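Local coordinates for uncharacterized protein (PDB 5BMT), which is of unknown function but combines an immunoglobulin-like fold with what is probably an OB domain of a bacterial lipoprotein family, at residues 100-105 against 133-138; 118-123 against 186-191; 151-156 against 229-234; 158-163 against 222-227. All blocks are in the same frame, centred on the assembly; numbering follows the deposited sequence. Where two conformers were deposited one is given.

No active site is known for this protein, so the four contacts are best related through the large mixed sheet that all of them reach. Contacts 1 and 4 have centres about 12 Å apart and are tied directly by the salt bridge from Glu101 OE2 to Arg162 NE, 2.8 Å. Contacts 3 and 4 use the same two strands, 153-167 and 221-233, at centres about 17 Å apart. Contact 2 packs against both: Tyr189 CD1 lies 3.5 Å from Phe232 CE1 of contact 3, and Val122 CG2 lies 3.8 Å from Leu161 CD2 of contact 4. The sulfate, probably from the crystallisation liquor, sits at contact 2. Contacts 1 and 3 are farthest apart, about 26 Å between centres.

Contact 1. Residues 100-105 against 133-138; sequences NELLLS and QKNTYI
Leu102 sets one methyl against the amide of Asn135, and this is the tight part of a small contact that buries 128 Å² in all. Its CD1 lies 3.2 Å from Asn135 OD1, a close approach for a carbon and an oxygen, while the two side chains cross at about a right angle. The same methyl also reaches Gln133 NE2, at 3.7 Å. CG of Leu102 stands anti to its carbonyl carbon (chi1 -61°), which carries the isobutyl end toward the amides.

Those amides form a relay. Gln133 NE2 donates to Asn135 OD1 over 3.0 Å, nearly straight, in the carbonyl plane and on a lone pair. Asn135 ND2 in turn donates to Tyr137 OH at 3.1 Å, with the hydroxyl close to the amide plane, and Tyr137 OH is also bonded to Asp179. With an alanine in place of Asn135, Gln133 NE2 would probably lose this acceptor and Tyr137 OH this donor, and a gap would open beside the leucine methyl.

Even this knot is only partly buried: Leu102, Gln133 and Asn135 all keep some exposure, and the intervening Lys134 starts away from segment 100-105 and is exposed. The segments meet across strand 153-167, with which strands 101-102 and 134-140 both pair antiparallel. Chemically, an apolar methyl rests on amides whose orientation is fixed by their own hydrogen bonds, so the leucine adds packing and no polar link.

Contact 2. Residues 118-123 against 186-191; sequences KRIVVI and GTLYSM. With SO4 (sulfate ion), chain D.
Helix-on-sheet packing sets the first turn of helix 186-198 beside the start of strand 118-126, where Lys118 meets Tyr189. The two segment axes approach to 8.0 Å at an angle of 102°, close to perpendicular. Lys118 lays its aliphatic chain over one face of the Tyr189 ring: CE stands 3.6 Å from the ring centroid, almost directly above it, a CH-pi contact. A bend at the last torsion of the lysine (chi4 76°) turns NZ off-centre, where it makes a cation-pi contact at 4.3 Å from the same centroid. Lys118 NZ also donates to a water, at 2.9 Å. That water donates hydrogen bonds to Gly186 O and to sulfate O1, the latter at 2.8 Å, so it joins the lysine, the first turn of the helix and the anion. Sulfate O2 lies at the edge of the tyrosine ring, near its plane.

Without the ring, as with an alanine here, the lysine chain is likely to lose its aromatic cover, its ammonium end to swing more freely, and Glu236 to be left without the tyrosine hydroxyl that bonds to it.

Deeper in, Ile120 CD1 touches Leu188 CD2 at 3.7 Å, the two side chains crossing at roughly a right angle. Leu159 of strand 153-167 lies against both. Strand 118-126 is flanked in the sheet by 106-113 and 173-184, both antiparallel to it, and the last of these runs almost directly into helix 186-198.

Contact 3. Residues 151-156 against 229-234; sequences DGTDRV and ISQFSI
Ile229 pushes its CD1 methyl against Thr153, the two side chains reaching toward each other tip to tip. CD1 comes to 3.7 Å from Thr153 CB and to 3.8 Å from Thr153 OG1, so it touches both the branch point and the hydroxyl. With CG1 anti to its carbonyl carbon (chi1 -66°) and the chain nearly extended to the end, CD1 is carried out toward Thr153. The same methyl serves a second partner: Val156 CG2 lies 4.0 Å away, and there the side chains cross at about a right angle. One methyl thus bridges two residues on either side of the corner at Asp154 and Arg155, where the chain turns from one sheet face to another. Arg155, with both backbone angles positive (phi 53°, psi 56°), makes that turn and sends its guanidinium elsewhere, to a salt bridge with Glu196.

At the outer edge Gln231 approaches Thr153 from the opposite direction, its NE2 4.0 Å from Thr153 CG2. This amide is engaged by Ser205 OG, so its touch on the threonine is packing alone. Phe232 and Ile234, on the other face, pack toward strand 106-113 and helix 186-198 respectively.

The segments exchange no hydrogen bond or ionic pair and bury 179 Å² between them. What passes between them is thus van der Waals packing, mostly of methyl groups, at a partly exposed edge.

Contact 4. Residues 158-163 against 222-227; sequences TLCLRA and ATWGYS
Trp224 is where segment 222-227 meets Cys160 and Arg162. Ahead of it in the chain, Ala222 and Thr223 both face Thr213 in a classic beta bulge, and Thr223 OG1 is hydrogen-bonded to Thr213 OG1. Next comes the indole, whose six-membered ring carries the contact through its outer corner. With CG anti to the carbonyl carbon (chi1 -58°), Trp224 leans toward segment 158-163. Its CH2 lies over one face of the Arg162 guanidinium, 4.0 Å from Arg162 NH1 and 4.1 Å from Arg162 CD. From the indole's side, NH1 is at the ring edge and in plane, and the two planes stand 83° apart, so the indole points its edge at the guanidinium face. Three partners fix the guanidinium in that orientation: NE is salt-bridged to Glu101, NH1 donates to Asp94 O and NH2 to Met96 O.

The neighbouring corner, Trp224 CZ3, meets Cys160 SG at 3.8 Å. The sulfur approaches the six-membered ring obliquely, 4.9 Å from its centroid. This is a sulfur-aromatic contact in the cysteine conformer described here, and doubtful to that extent because a second conformer was modelled. Farther along, the Tyr226 side chain comes only to 4.5 Å from segment 158-163, a loose approach to Thr158.

Between the two segments runs strand 203-214, parallel to 153-167 and antiparallel to 221-233. Trp224 therefore reaches across it, and Lys209 of that middle strand makes a cation-pi contact with the indole.

Contact 1. Residues 100-105 against 133-138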
# COMPACT_ATOMS: atom_id res chain seq x y z
N ASN A 100 7.52 10.12 20.42
CA ASN A 100 8.50 9.94 19.34
C ASN A 100 7.85 10.12 17.95
O ASN A 100 8.34 9.56 16.97
CB ASN A 100 9.20 8.56 19.44
CG ASN A 100 9.90 8.36 20.76
OD1 ASN A 100 9.64 7.42 21.51
ND2 ASN A 100 10.75 9.30 21.11
N GLU A 101 6.77 10.89 17.87
CA GLU A 101 6.10 11.10 16.59
C GLU A 101 7.00 11.81 15.58
O GLU A 101 7.77 12.71 15.95
CB GLU A 101 4.79 11.88 16.76
CG GLU A 101 3.98 11.92 15.47
CD GLU A 101 2.49 12.09 15.56
OE1 GLU A 101 1.97 12.44 16.64
OE2 GLU A 101 1.82 11.86 14.53
N LEU A 102 6.85 11.43 14.30
CA LEU A 102 7.57 12.06 13.20
C LEU A 102 6.63 12.79 12.27
O LEU A 102 5.53 12.30 11.99
CB LEU A 102 8.28 10.97 12.37
CG LEU A 102 9.31 10.16 13.12
CD1 LEU A 102 9.72 8.96 12.30
CD2 LEU A 102 10.56 11.00 13.45
N LEU A 103 7.08 13.90 11.71
CA LEU A 103 6.34 14.58 10.66
C LEU A 103 6.60 13.86 9.35
O LEU A 103 7.71 13.33 9.13
CB LEU A 103 6.79 16.03 10.52
CG LEU A 103 6.53 16.88 11.73
CD1 LEU A 103 7.14 18.29 11.53
CD2 LEU A 103 5.03 16.97 12.06
N LEU A 104 5.62 13.90 8.46
CA LEU A 104 5.76 13.29 7.13
C LEU A 104 5.69 14.37 6.06
O LEU A 104 5.23 15.49 6.32
CB LEU A 104 4.63 12.27 6.92
CG LEU A 104 4.83 10.86 7.51
CD1 LEU A 104 4.68 10.84 9.00
CD2 LEU A 104 3.73 9.94 6.98
N SER A 105 6.11 14.02 4.84
CA SER A 105 6.11 14.95 3.71
C SER A 105 5.41 14.36 2.47
O SER A 105 5.49 14.93 1.38
CB SER A 105 7.55 15.34 3.38
OG SER A 105 8.28 14.20 2.95
N GLN A 133 17.59 4.33 10.33
CA GLN A 133 16.46 4.74 11.18
C GLN A 133 15.33 3.74 10.94
O GLN A 133 15.14 3.27 9.81
CB GLN A 133 16.01 6.17 10.80
CG GLN A 133 14.81 6.70 11.63
CD GLN A 133 14.49 8.13 11.27
OE1 GLN A 133 15.38 8.99 11.14
NE2 GLN A 133 13.20 8.44 11.20
N LYS A 134 14.58 3.41 11.99
CA LYS A 134 13.44 2.53 11.84
C LYS A 134 12.23 3.20 12.45
O LYS A 134 12.31 3.77 13.54
CB LYS A 134 13.68 1.16 12.51
CG LYS A 134 14.85 0.36 11.90
CD LYS A 134 14.43 -0.43 10.66
CE LYS A 134 15.59 -1.11 9.98
NZ LYS A 134 16.25 -0.19 9.01
N ASN A 135 11.10 3.12 11.74
CA ASN A 135 9.85 3.70 12.19
C ASN A 135 8.79 2.64 12.30
O ASN A 135 8.88 1.61 11.60
CB ASN A 135 9.34 4.75 11.19
CG ASN A 135 10.32 5.80 10.79
OD1 ASN A 135 11.21 6.18 11.54
ND2 ASN A 135 10.06 6.44 9.66
N THR A 136 7.75 2.91 13.09
CA THR A 136 6.53 2.11 13.08
C THR A 136 5.39 3.07 12.81
O THR A 136 5.55 4.30 12.94
CB THR A 136 6.31 1.23 14.30
OG1 THR A 136 6.35 2.04 15.46
CG2 THR A 136 7.30 0.03 14.32
N TYR A 137 4.27 2.52 12.40
CA TYR A 137 3.17 3.33 11.90
C TYR A 137 1.84 2.95 12.47
O TYR A 137 1.64 1.85 12.97
CB TYR A 137 3.09 3.15 10.36
CG TYR A 137 4.34 3.64 9.65
CD1 TYR A 137 4.47 4.97 9.26
CD2 TYR A 137 5.42 2.77 9.41
CE1 TYR A 137 5.64 5.44 8.68
CE2 TYR A 137 6.60 3.24 8.84
CZ TYR A 137 6.70 4.57 8.46
OH TYR A 137 7.87 5.05 7.91
N ILE A 138 0.91 3.89 12.35
CA ILE A 138 -0.47 3.66 12.68
C ILE A 138 -1.29 4.26 11.55
O ILE A 138 -1.17 5.46 11.24
CB ILE A 138 -0.89 4.19 14.09
CG1 ILE A 138 -2.42 4.12 14.30
CG2 ILE A 138 -0.42 5.62 14.35
CD1 ILE A 138 -2.84 2.90 14.71

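Contact 2. Residues 118-123 against 186-191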
# COMPACT_ATOMS: atom_id res chain seq x y z
N LYS A 118 -6.25 -8.41 0.26
CA LYS A 118 -6.23 -7.00 -0.16
C LYS A 118 -5.27 -6.27 0.75
O LYS A 118 -5.32 -6.48 1.98
CB LYS A 118 -7.63 -6.35 -0.12
CG LYS A 118 -8.62 -7.07 -1.05
CD LYS A 118 -9.96 -6.37 -1.10
CE LYS A 118 -10.95 -7.18 -1.93
NZ LYS A 118 -11.47 -8.36 -1.17
N ARG A 119 -4.41 -5.42 0.18
CA ARG A 119 -3.50 -4.61 1.00
C ARG A 119 -3.42 -3.23 0.46
O ARG A 119 -3.32 -3.05 -0.76
CB ARG A 119 -2.06 -5.17 1.06
CG ARG A 119 -1.84 -6.29 2.09
CD ARG A 119 -2.10 -7.65 1.49
NE ARG A 119 -1.83 -8.68 2.51
CZ ARG A 119 -2.64 -9.00 3.51
NH1 ARG A 119 -3.84 -8.43 3.62
NH2 ARG A 119 -2.26 -9.92 4.41
N ILE A 120 -3.39 -2.23 1.35
CA ILE A 120 -3.06 -0.88 0.92
C ILE A 120 -1.54 -0.77 0.97
O ILE A 120 -0.94 -1.05 2.02
CB ILE A 120 -3.71 0.19 1.81
CG1 ILE A 120 -5.22 0.03 1.84
CG2 ILE A 120 -3.31 1.60 1.33
CD1 ILE A 120 -5.86 0.81 3.03
N VAL A 121 -0.91 -0.43 -0.13
CA VAL A 121 0.52 -0.10 -0.09
C VAL A 121 0.57 1.40 0.07
O VAL A 121 -0.07 2.12 -0.72
CB VAL A 121 1.30 -0.57 -1.34
CG1 VAL A 121 2.72 0.01 -1.38
CG2 VAL A 121 1.35 -2.10 -1.39
N VAL A 122 1.29 1.87 1.09
CA VAL A 122 1.39 3.32 1.30
C VAL A 122 2.85 3.68 1.38
O VAL A 122 3.66 2.89 1.87
CB VAL A 122 0.54 3.81 2.50
CG1 VAL A 122 0.82 3.04 3.75
CG2 VAL A 122 0.69 5.31 2.74
N ILE A 123 3.20 4.84 0.82
CA ILE A 123 4.59 5.26 0.79
C ILE A 123 4.79 6.54 1.63
O ILE A 123 4.83 7.65 1.08
CB ILE A 123 5.11 5.42 -0.65
CG1 ILE A 123 4.79 4.14 -1.50
CG2 ILE A 123 6.63 5.69 -0.61
CD1 ILE A 123 5.24 4.26 -2.97
N GLY A 186 -8.57 -5.70 3.71
CA GLY A 186 -9.77 -6.52 3.56
C GLY A 186 -11.01 -5.97 4.23
O GLY A 186 -12.09 -5.93 3.61
N THR A 187 -10.90 -5.56 5.52
CA THR A 187 -12.12 -5.07 6.18
C THR A 187 -12.47 -3.67 5.69
O THR A 187 -13.67 -3.35 5.62
CB THR A 187 -12.00 -5.15 7.69
OG1 THR A 187 -10.92 -4.32 8.10
CG2 THR A 187 -11.78 -6.61 8.17
N LEU A 188 -11.46 -2.86 5.31
CA LEU A 188 -11.77 -1.54 4.75
C LEU A 188 -12.55 -1.70 3.47
O LEU A 188 -13.55 -1.03 3.25
CB LEU A 188 -10.48 -0.76 4.48
CG LEU A 188 -10.71 0.65 3.94
CD1 LEU A 188 -11.28 1.56 4.99
CD2 LEU A 188 -9.47 1.24 3.38
N TYR A 189 -12.09 -2.63 2.60
CA TYR A 189 -12.80 -2.84 1.35
C TYR A 189 -14.25 -3.24 1.58
O TYR A 189 -15.14 -2.66 0.96
CB TYR A 189 -12.08 -3.95 0.55
CG TYR A 189 -12.80 -4.30 -0.74
CD1 TYR A 189 -12.51 -3.62 -1.93
CD2 TYR A 189 -13.77 -5.29 -0.78
CE1 TYR A 189 -13.18 -3.92 -3.11
CE2 TYR A 189 -14.43 -5.62 -1.97
CZ TYR A 189 -14.12 -4.93 -3.13
OH TYR A 189 -14.80 -5.23 -4.29
N SER A 190 -14.49 -4.24 2.46
CA SER A 190 -15.85 -4.72 2.70
C SER A 190 -16.72 -3.61 3.26
O SER A 190 -17.88 -3.48 2.82
CB SER A 190 -15.84 -5.91 3.66
OG SER A 190 -15.10 -6.97 3.08
N MSE A 191 -16.17 -2.79 4.18
CA MSE A 191 -16.97 -1.73 4.77
C MSE A 191 -17.30 -0.65 3.75
O MSE A 191 -18.47 -0.25 3.66
CB MSE A 191 -16.25 -1.13 5.98
CG MSE A 191 -17.08 -0.09 6.71
SE MSE A 191 -16.08 0.68 8.16
CE MSE A 191 -14.83 1.60 7.14
S SO4 D . -16.43 -8.61 0.34
O1 SO4 D . -15.03 -8.59 0.75
O2 SO4 D . -16.51 -8.71 -1.12
O3 SO4 D . -17.09 -9.77 0.95
O4 SO4 D . -17.10 -7.38 0.78
O HOH W 1 -12.49 -7.87 1.53

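Contact 3. Residues 151-156 against 229-234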
# COMPACT_ATOMS: atom_id res chain seq x y z
N ASP A 151 -11.49 18.48 -4.15
CA ASP A 151 -11.00 18.92 -5.46
C ASP A 151 -11.86 18.43 -6.66
O ASP A 151 -11.32 17.94 -7.65
CB ASP A 151 -9.53 18.48 -5.65
CG ASP A 151 -8.53 19.20 -4.76
OD1 ASP A 151 -8.81 20.36 -4.37
OD2 ASP A 151 -7.45 18.63 -4.49
N GLY A 152 -13.17 18.57 -6.55
CA GLY A 152 -14.09 18.15 -7.61
C GLY A 152 -14.48 16.69 -7.62
O GLY A 152 -15.32 16.29 -8.44
N THR A 153 -13.89 15.86 -6.74
CA THR A 153 -14.24 14.44 -6.64
C THR A 153 -15.21 14.29 -5.48
O THR A 153 -14.92 14.74 -4.38
CB THR A 153 -13.00 13.53 -6.48
OG1 THR A 153 -12.15 13.72 -7.60
CG2 THR A 153 -13.37 12.05 -6.36
N ASP A 154 -16.34 13.65 -5.72
CA ASP A 154 -17.31 13.47 -4.65
C ASP A 154 -17.02 12.22 -3.82
O ASP A 154 -16.35 11.29 -4.27
CB ASP A 154 -18.74 13.41 -5.24
CG ASP A 154 -19.21 14.71 -5.87
OD1 ASP A 154 -19.01 15.78 -5.24
OD2 ASP A 154 -19.80 14.66 -6.96
N ARG A 155 -17.54 12.22 -2.59
CA ARG A 155 -17.54 11.10 -1.64
C ARG A 155 -16.14 10.53 -1.42
O ARG A 155 -15.91 9.33 -1.54
CB ARG A 155 -18.52 9.98 -2.11
CG ARG A 155 -19.95 10.53 -2.28
CD ARG A 155 -20.99 9.45 -2.57
NE ARG A 155 -21.10 8.49 -1.48
CZ ARG A 155 -21.84 8.64 -0.38
NH1 ARG A 155 -22.59 9.73 -0.22
NH2 ARG A 155 -21.84 7.70 0.56
N VAL A 156 -15.21 11.40 -1.02
CA VAL A 156 -13.84 10.96 -0.71
C VAL A 156 -13.73 10.68 0.80
O VAL A 156 -14.11 11.54 1.63
CB VAL A 156 -12.84 12.06 -1.14
CG1 VAL A 156 -11.41 11.65 -0.79
CG2 VAL A 156 -12.97 12.38 -2.63
N ILE A 229 -5.95 11.74 -4.37
CA ILE A 229 -7.03 10.79 -4.23
C ILE A 229 -6.66 9.47 -4.93
O ILE A 229 -6.09 9.44 -6.03
CB ILE A 229 -8.33 11.41 -4.81
CG1 ILE A 229 -8.77 12.62 -3.94
CG2 ILE A 229 -9.47 10.35 -4.97
CD1 ILE A 229 -9.74 13.59 -4.66
N SER A 230 -6.97 8.36 -4.24
CA SER A 230 -6.76 7.01 -4.76
C SER A 230 -8.12 6.37 -4.92
O SER A 230 -9.04 6.69 -4.17
CB SER A 230 -5.90 6.20 -3.80
OG SER A 230 -4.73 6.89 -3.40
N GLN A 231 -8.28 5.52 -5.93
CA GLN A 231 -9.61 4.93 -6.16
C GLN A 231 -9.51 3.47 -6.45
O GLN A 231 -8.49 3.00 -6.99
CB GLN A 231 -10.29 5.61 -7.36
CG GLN A 231 -10.58 7.08 -7.11
CD GLN A 231 -11.21 7.78 -8.29
OE1 GLN A 231 -10.82 7.56 -9.45
NE2 GLN A 231 -12.15 8.65 -8.00
N PHE A 232 -10.57 2.75 -6.13
CA PHE A 232 -10.64 1.33 -6.48
C PHE A 232 -12.06 0.96 -6.82
O PHE A 232 -13.02 1.58 -6.35
CB PHE A 232 -10.06 0.40 -5.40
CG PHE A 232 -10.67 0.53 -4.02
CD1 PHE A 232 -11.77 -0.23 -3.66
CD2 PHE A 232 -10.09 1.36 -3.07
CE1 PHE A 232 -12.31 -0.15 -2.39
CE2 PHE A 232 -10.63 1.44 -1.79
CZ PHE A 232 -11.72 0.67 -1.45
N SER A 233 -12.20 -0.06 -7.67
CA SER A 233 -13.52 -0.52 -8.07
C SER A 233 -14.11 -1.43 -6.99
O SER A 233 -13.37 -2.21 -6.38
CB SER A 233 -13.41 -1.29 -9.39
OG SER A 233 -14.66 -1.85 -9.75
N ILE A 234 -15.44 -1.36 -6.82
CA ILE A 234 -16.16 -2.26 -5.90
C ILE A 234 -17.13 -3.16 -6.69
O ILE A 234 -18.00 -3.80 -6.10
CB ILE A 234 -16.82 -1.53 -4.72
CG1 ILE A 234 -17.72 -0.36 -5.20
CG2 ILE A 234 -15.73 -1.04 -3.74
CD1 ILE A 234 -18.67 0.20 -4.17

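Contact 4. Residues 158-163 against 222-227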
# COMPACT_ATOMS: atom_id res chain seq x y z
N THR A 158 -11.34 9.79 4.19
CA THR A 158 -9.98 10.16 4.60
C THR A 158 -9.46 9.18 5.65
O THR A 158 -10.13 8.93 6.67
CB THR A 158 -9.97 11.60 5.16
OG1 THR A 158 -10.32 12.51 4.11
CG2 THR A 158 -8.59 12.01 5.71
N LEU A 159 -8.29 8.60 5.36
CA LEU A 159 -7.54 7.74 6.28
C LEU A 159 -6.42 8.60 6.85
O LEU A 159 -6.10 9.64 6.27
CB LEU A 159 -6.98 6.53 5.53
CG LEU A 159 -7.93 5.36 5.26
CD1 LEU A 159 -9.07 5.74 4.33
CD2 LEU A 159 -7.16 4.19 4.66
N CYS A 160 -5.86 8.19 7.99
CA CYS A 160 -4.78 8.96 8.58
C CYS A 160 -3.56 8.08 8.81
O CYS A 160 -3.67 6.99 9.37
CB CYS A 160 -5.24 9.61 9.87
SG CYS A 160 -3.93 10.49 10.73
N LEU A 161 -2.37 8.57 8.41
CA LEU A 161 -1.13 7.83 8.63
C LEU A 161 -0.24 8.64 9.54
O LEU A 161 0.03 9.83 9.27
CB LEU A 161 -0.38 7.53 7.33
CG LEU A 161 0.91 6.71 7.51
CD1 LEU A 161 0.63 5.30 8.02
CD2 LEU A 161 1.67 6.62 6.20
N ARG A 162 0.17 8.02 10.67
CA ARG A 162 1.11 8.63 11.59
C ARG A 162 2.27 7.68 11.85
O ARG A 162 2.14 6.46 11.65
CB ARG A 162 0.40 9.07 12.87
CG ARG A 162 -0.55 10.22 12.48
CD ARG A 162 -1.54 10.64 13.53
NE ARG A 162 -0.89 11.36 14.61
CZ ARG A 162 -1.54 11.91 15.62
NH1 ARG A 162 -2.87 11.89 15.66
NH2 ARG A 162 -0.87 12.55 16.58
N ALA A 163 3.40 8.24 12.22
CA ALA A 163 4.63 7.48 12.41
C ALA A 163 5.29 7.78 13.74
O ALA A 163 5.27 8.94 14.18
CB ALA A 163 5.62 7.82 11.31
N ALA A 222 -0.00 20.62 14.27
CA ALA A 222 -0.58 21.91 13.92
C ALA A 222 -1.25 21.88 12.54
O ALA A 222 -2.31 22.48 12.37
CB ALA A 222 0.49 22.99 13.95
N THR A 223 -0.57 21.30 11.53
CA THR A 223 -1.15 21.23 10.19
C THR A 223 -0.98 19.83 9.61
O THR A 223 -0.08 19.08 10.01
CB THR A 223 -0.56 22.27 9.22
OG1 THR A 223 0.81 21.94 8.94
CG2 THR A 223 -0.69 23.72 9.72
N TRP A 224 -1.82 19.52 8.64
CA TRP A 224 -1.84 18.21 7.99
C TRP A 224 -1.66 18.34 6.50
O TRP A 224 -2.11 19.33 5.89
CB TRP A 224 -3.21 17.54 8.25
CG TRP A 224 -3.54 17.38 9.71
CD1 TRP A 224 -4.06 18.33 10.55
CD2 TRP A 224 -3.28 16.23 10.51
NE1 TRP A 224 -4.22 17.80 11.81
CE2 TRP A 224 -3.76 16.50 11.81
CE3 TRP A 224 -2.76 14.95 10.23
CZ2 TRP A 224 -3.67 15.57 12.84
CZ3 TRP A 224 -2.68 14.02 11.26
CH2 TRP A 224 -3.13 14.34 12.54
N GLY A 225 -1.04 17.31 5.93
CA GLY A 225 -0.90 17.17 4.49
C GLY A 225 -1.84 16.08 4.04
O GLY A 225 -2.30 15.26 4.85
N TYR A 226 -2.12 16.01 2.73
CA TYR A 226 -3.03 15.01 2.18
C TYR A 226 -2.45 14.46 0.91
O TYR A 226 -1.93 15.22 0.06
CB TYR A 226 -4.42 15.65 1.86
CG TYR A 226 -5.10 16.23 3.09
CD1 TYR A 226 -4.80 17.51 3.54
CD2 TYR A 226 -6.03 15.48 3.81
CE1 TYR A 226 -5.38 18.03 4.70
CE2 TYR A 226 -6.65 16.01 4.95
CZ TYR A 226 -6.31 17.27 5.40
OH TYR A 226 -6.89 17.79 6.53
N SER A 227 -2.58 13.16 0.75
CA SER A 227 -2.18 12.51 -0.50
C SER A 227 -3.13 12.89 -1.61
O SER A 227 -4.21 13.44 -1.37
CB SER A 227 -2.25 10.98 -0.31
OG SER A 227 -3.60 10.50 -0.31